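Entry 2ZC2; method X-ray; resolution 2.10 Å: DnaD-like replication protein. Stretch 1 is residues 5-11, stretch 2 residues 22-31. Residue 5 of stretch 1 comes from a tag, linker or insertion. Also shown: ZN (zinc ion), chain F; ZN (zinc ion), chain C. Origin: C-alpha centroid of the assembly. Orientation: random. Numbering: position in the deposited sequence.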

ATOM      1  N   ALA A   5      -4.459   8.239   8.389  1.00 33.96           N
ATOM      2  CA  ALA A   5      -5.574   7.407   7.936  1.00 31.97           C
ATOM      3  C   ALA A   5      -5.097   6.133   7.261  1.00 29.86           C
ATOM      4  O   ALA A   5      -5.645   5.068   7.528  1.00 29.52           O
ATOM      5  CB  ALA A   5      -6.526   8.160   7.031  1.00 32.24           C
ATOM      6  N   LEU A   6      -4.091   6.265   6.401  1.00 27.32           N
ATOM      7  CA  LEU A   6      -3.479   5.138   5.694  1.00 26.86           C
ATOM      8  C   LEU A   6      -2.978   4.035   6.647  1.00 26.09           C
ATOM      9  O   LEU A   6      -3.419   2.904   6.583  1.00 24.91           O
ATOM     10  CB  LEU A   6      -2.364   5.619   4.757  1.00 26.82           C
ATOM     11  CG  LEU A   6      -1.781   4.548   3.817  1.00 24.33           C
ATOM     12  CD1 LEU A   6      -2.870   4.091   2.849  1.00 22.42           C
ATOM     13  CD2 LEU A   6      -0.605   5.088   3.073  1.00 23.46           C
ATOM     14  N   VAL A   7      -2.101   4.385   7.572  1.00 25.65           N
ATOM     15  CA  VAL A   7      -1.656   3.460   8.620  1.00 24.65           C
ATOM     16  C   VAL A   7      -2.909   2.845   9.271  1.00 25.00           C
ATOM     17  O   VAL A   7      -3.007   1.650   9.476  1.00 25.44           O
ATOM     18  CB  VAL A   7      -0.783   4.233   9.660  1.00 24.95           C
ATOM     19  CG1 VAL A   7      -0.601   3.471  10.947  1.00 27.16           C
ATOM     20  CG2 VAL A   7       0.561   4.705   9.085  1.00 23.07           C
ATOM     21  N   GLU A   8      -3.894   3.674   9.585  1.00 24.95           N
ATOM     22  CA  GLU A   8      -5.103   3.201  10.234  1.00 25.98           C
ATOM     23  C   GLU A   8      -5.881   2.189   9.363  1.00 23.53           C
ATOM     24  O   GLU A   8      -6.388   1.200   9.892  1.00 23.50           O
ATOM     25  CB  GLU A   8      -5.937   4.430  10.609  1.00 27.48           C
ATOM     26  CG  GLU A   8      -7.435   4.279  10.724  1.00 31.31           C
ATOM     27  CD  GLU A   8      -8.121   5.674  10.805  1.00 33.43           C
ATOM     28  OE1 GLU A   8      -7.690   6.497  11.663  1.00 37.55           O
ATOM     29  OE2 GLU A   8      -9.080   5.944  10.006  1.00 41.80           O
ATOM     30  N   ASP A   9      -5.936   2.423   8.045  1.00 21.29           N
ATOM     31  CA  ASP A   9      -6.480   1.434   7.087  1.00 20.80           C
ATOM     32  C   ASP A   9      -5.717   0.094   7.198  1.00 19.86           C
ATOM     33  O   ASP A   9      -6.308  -0.952   7.408  1.00 19.96           O
ATOM     34  CB  ASP A   9      -6.447   2.011   5.670  1.00 20.24           C
ATOM     35  CG  ASP A   9      -7.531   3.068   5.470  1.00 23.63           C
ATOM     36  OD1 ASP A   9      -8.459   3.050   6.300  1.00 26.22           O
ATOM     37  OD2 ASP A   9      -7.455   3.926   4.560  1.00 27.95           O
ATOM     38  N   PHE A  10      -4.390   0.165   7.096  1.00 18.00           N
ATOM     39  CA  PHE A  10      -3.538  -1.004   7.206  1.00 16.81           C
ATOM     40  C   PHE A  10      -3.759  -1.793   8.465  1.00 17.93           C
ATOM     41  O   PHE A  10      -3.893  -2.996   8.419  1.00 14.72           O
ATOM     42  CB  PHE A  10      -2.076  -0.579   7.090  1.00 16.84           C
ATOM     43  CG  PHE A  10      -1.560  -0.586   5.652  1.00 15.86           C
ATOM     44  CD1 PHE A  10      -1.836   0.448   4.811  1.00 14.94           C
ATOM     45  CD2 PHE A  10      -0.846  -1.667   5.165  1.00 13.68           C
ATOM     46  CE1 PHE A  10      -1.405   0.438   3.493  1.00 16.14           C
ATOM     47  CE2 PHE A  10      -0.390  -1.708   3.881  1.00 14.93           C
ATOM     48  CZ  PHE A  10      -0.659  -0.634   3.028  1.00 17.09           C
ATOM     49  N   GLU A  11      -3.807  -1.106   9.614  1.00 19.65           N
ATOM     50  CA  GLU A  11      -3.896  -1.795  10.895  1.00 20.63           C
ATOM     51  C   GLU A  11      -5.232  -2.403  11.067  1.00 20.99           C
ATOM     52  O   GLU A  11      -5.345  -3.520  11.555  1.00 20.82           O
ATOM     53  CB  GLU A  11      -3.578  -0.814  12.017  1.00 22.32           C
ATOM     54  CG  GLU A  11      -2.113  -0.468  11.984  1.00 25.74           C
ATOM     55  CD  GLU A  11      -1.660   0.502  13.099  1.00 31.95           C
ATOM     56  OE1 GLU A  11      -2.481   1.335  13.572  1.00 33.50           O
ATOM     57  OE2 GLU A  11      -0.456   0.439  13.448  1.00 32.26           O
ATOM     58  N   GLU A  22       7.639  -1.631   9.113  1.00 19.59           N
ATOM     59  CA  GLU A  22       6.505  -1.434   8.165  1.00 19.37           C
ATOM     60  C   GLU A  22       6.124   0.042   8.128  1.00 20.16           C
ATOM     61  O   GLU A  22       5.922   0.601   7.043  1.00 21.60           O
ATOM     62  CB  GLU A  22       5.312  -2.302   8.590  1.00 18.35           C
ATOM     63  CG  GLU A  22       5.648  -3.815   8.480  1.00 18.74           C
ATOM     64  CD  GLU A  22       4.600  -4.697   9.054  1.00 23.52           C
ATOM     65  OE1 GLU A  22       3.866  -4.219   9.918  1.00 20.65           O
ATOM     66  OE2 GLU A  22       4.489  -5.870   8.619  1.00 25.39           O
ATOM     67  N   LEU A  23       6.051   0.696   9.301  1.00 21.06           N
ATOM     68  CA  LEU A  23       5.776   2.138   9.340  1.00 22.14           C
ATOM     69  C   LEU A  23       6.775   2.870   8.499  1.00 22.37           C
ATOM     70  O   LEU A  23       6.391   3.684   7.691  1.00 21.48           O
ATOM     71  CB  LEU A  23       5.765   2.693  10.786  1.00 22.68           C
ATOM     72  CG  LEU A  23       4.457   2.418  11.517  1.00 24.57           C
ATOM     73  CD1 LEU A  23       4.638   2.433  13.041  1.00 27.57           C
ATOM     74  CD2 LEU A  23       3.404   3.413  11.091  1.00 24.89           C
ATOM     75  N   GLU A  24       8.062   2.508   8.645  1.00 22.74           N
ATOM     76  CA  GLU A  24       9.148   3.141   7.893  1.00 24.10           C
ATOM     77  C   GLU A  24       9.086   2.813   6.408  1.00 23.01           C
ATOM     78  O   GLU A  24       9.324   3.648   5.531  1.00 23.18           O
ATOM     79  CB  GLU A  24      10.513   2.715   8.500  1.00 25.56           C
ATOM     80  CG  GLU A  24      11.580   2.342   7.411  1.00 33.62           C
ATOM     81  CD  GLU A  24      12.307   0.966   7.657  1.00 40.64           C
ATOM     82  OE1 GLU A  24      11.854  -0.110   7.114  1.00 37.66           O
ATOM     83  OE2 GLU A  24      13.341   0.999   8.402  1.00 41.62           O
ATOM     84  N   ASP A  25       8.737   1.571   6.094  1.00 23.18           N
ATOM     85  CA  ASP A  25       8.542   1.180   4.695  1.00 22.71           C
ATOM     86  C   ASP A  25       7.469   1.984   4.022  1.00 22.03           C
ATOM     87  O   ASP A  25       7.640   2.428   2.887  1.00 21.58           O
ATOM     88  CB  ASP A  25       8.144  -0.293   4.608  1.00 22.92           C
ATOM     89  CG  ASP A  25       9.329  -1.205   4.340  1.00 23.76           C
ATOM     90  OD1 ASP A  25      10.467  -0.744   4.083  1.00 17.19           O
ATOM     91  OD2 ASP A  25       9.088  -2.421   4.352  1.00 25.81           O
ATOM     92  N   LEU A  26       6.353   2.149   4.702  1.00 22.61           N
ATOM     93  CA  LEU A  26       5.271   2.993   4.172  1.00 24.22           C
ATOM     94  C   LEU A  26       5.717   4.441   3.926  1.00 24.95           C
ATOM     95  O   LEU A  26       5.420   5.006   2.879  1.00 25.49           O
ATOM     96  CB  LEU A  26       4.113   3.003   5.148  1.00 23.88           C
ATOM     97  CG  LEU A  26       2.714   2.553   4.729  1.00 27.97           C
ATOM     98  CD1 LEU A  26       2.808   1.275   3.930  1.00 23.64           C
ATOM     99  CD2 LEU A  26       1.779   2.404   5.953  1.00 26.18           C
ATOM    100  N   GLN A  27       6.418   5.039   4.903  1.00 27.08           N
ATOM    101  CA  GLN A  27       6.955   6.425   4.763  1.00 27.87           C
ATOM    102  C   GLN A  27       7.805   6.546   3.552  1.00 27.84           C
ATOM    103  O   GLN A  27       7.656   7.490   2.762  1.00 26.77           O
ATOM    104  CB  GLN A  27       7.747   6.898   5.997  1.00 28.07           C
ATOM    105  CG  GLN A  27       6.859   7.334   7.121  1.00 33.01           C
ATOM    106  CD  GLN A  27       7.493   7.216   8.493  1.00 40.26           C
ATOM    107  OE1 GLN A  27       6.789   7.258   9.524  1.00 42.52           O
ATOM    108  NE2 GLN A  27       8.819   7.053   8.531  1.00 40.96           N
ATOM    109  N   LYS A  28       8.692   5.564   3.399  1.00 28.32           N
ATOM    110  CA  LYS A  28       9.595   5.498   2.257  1.00 29.02           C
ATOM    111  C   LYS A  28       8.896   5.444   0.911  1.00 29.03           C
ATOM    112  O   LYS A  28       9.191   6.260   0.031  1.00 28.80           O
ATOM    113  CB  LYS A  28      10.618   4.352   2.432  1.00 28.91           C
ATOM    114  CG  LYS A  28      11.850   4.819   3.259  1.00 32.74           C
ATOM    115  CD  LYS A  28      12.399   3.833   4.325  1.00 34.08           C
ATOM    116  CE  LYS A  28      13.163   2.655   3.732  1.00 37.95           C
ATOM    117  NZ  LYS A  28      13.500   2.706   2.249  1.00 41.14           N
ATOM    118  N   THR A  29       7.962   4.505   0.747  1.00 29.66           N
ATOM    119  CA  THR A  29       7.226   4.362  -0.508  1.00 30.06           C
ATOM    120  C   THR A  29       6.486   5.645  -0.880  1.00 30.34           C
ATOM    121  O   THR A  29       6.445   6.030  -2.057  1.00 32.20           O
ATOM    122  CB  THR A  29       6.216   3.157  -0.489  1.00 30.06           C
ATOM    123  OG1 THR A  29       5.083   3.483   0.300  1.00 35.58           O
ATOM    124  CG2 THR A  29       6.814   1.918   0.088  1.00 27.61           C
ATOM    125  N   VAL A  30       5.880   6.294   0.109  1.00 31.25           N
ATOM    126  CA  VAL A  30       5.055   7.507  -0.113  1.00 31.71           C
ATOM    127  C   VAL A  30       5.919   8.768  -0.364  1.00 32.53           C
ATOM    128  O   VAL A  30       5.771   9.447  -1.384  1.00 32.75           O
ATOM    129  CB  VAL A  30       4.049   7.713   1.030  1.00 32.10           C
ATOM    130  CG1 VAL A  30       3.484   9.154   1.018  1.00 33.56           C
ATOM    131  CG2 VAL A  30       2.869   6.666   0.941  1.00 28.72           C
ATOM    132  N   SER A  31       6.836   9.052   0.540  1.00 33.35           N
ATOM    133  CA  SER A  31       7.795  10.170   0.334  1.00 35.89           C
ATOM    134  C   SER A  31       8.947   9.848  -0.595  1.00 36.68           C
ATOM    135  O   SER A  31       9.045  10.462  -1.673  1.00 38.36           O
ATOM    136  CB  SER A  31       8.328  10.673   1.668  1.00 34.98           C
ATOM    137  OG  SER A  31       7.296  10.532   2.631  1.00 36.49           O
TER
HETATM  138 ZN    ZN F 507      -9.469   4.753   5.230  0.50 43.18          ZN
HETATM  139 ZN    ZN C 501      10.825  -3.468   4.179  1.00 30.20          ZN

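Two helices need not exchange a single hydrogen bond in order to pack, and this pair from a DnaD-like replication protein is a compact example. Their axes come no closer than 11.5 Å, and their directions differ by 132°, so the helices run broadly against each other but far from strictly antiparallel. At such a spacing the backbones stay apart, and side chains must bridge the gap.

Leu-26 does most of the bridging. It covers more surface than any other residue here, and it touches three residues of the first helix, Leu-6, Val-7 and Phe-10, which lie on one side of that helix and all point their CA-to-CB bonds toward the second. CD2 of Leu-26 lies 4.1 Å from CG2 of Val-7 and also reaches the ring of Phe-10, while CD1 of Leu-26 sits over one face of that ring, 4.1 Å from CZ of Phe-10. The chi1 of Leu-26, -122°, falls between the usual wells. Leu-6 is a looser neighbour, its CD2 4.5 Å from CG of Leu-26.

Val-7 is the principal counterpart on the first helix. Besides meeting Leu-26, its CG2 approaches CD2 of Leu-23 to 3.7 Å, the closest contact of the set, at the point where the two backbones are also nearest, with CA of Val-7 7.6 Å from CA of Leu-23. The CA-to-CB bond of Leu-23 points sideways to the first helix, yet the end of the side chain comes nearer and reaches Val-7. One turn beyond Leu-26, Val-30 extends the apolar strip, its CG2 4.4 Å from CD2 of Leu-6.

Some polar groups find partners away from the interface: Asp-9 and Asp-25 each bind a different zinc ion. What remains between the helices is apolar packing, with 242 Å² of buried surface.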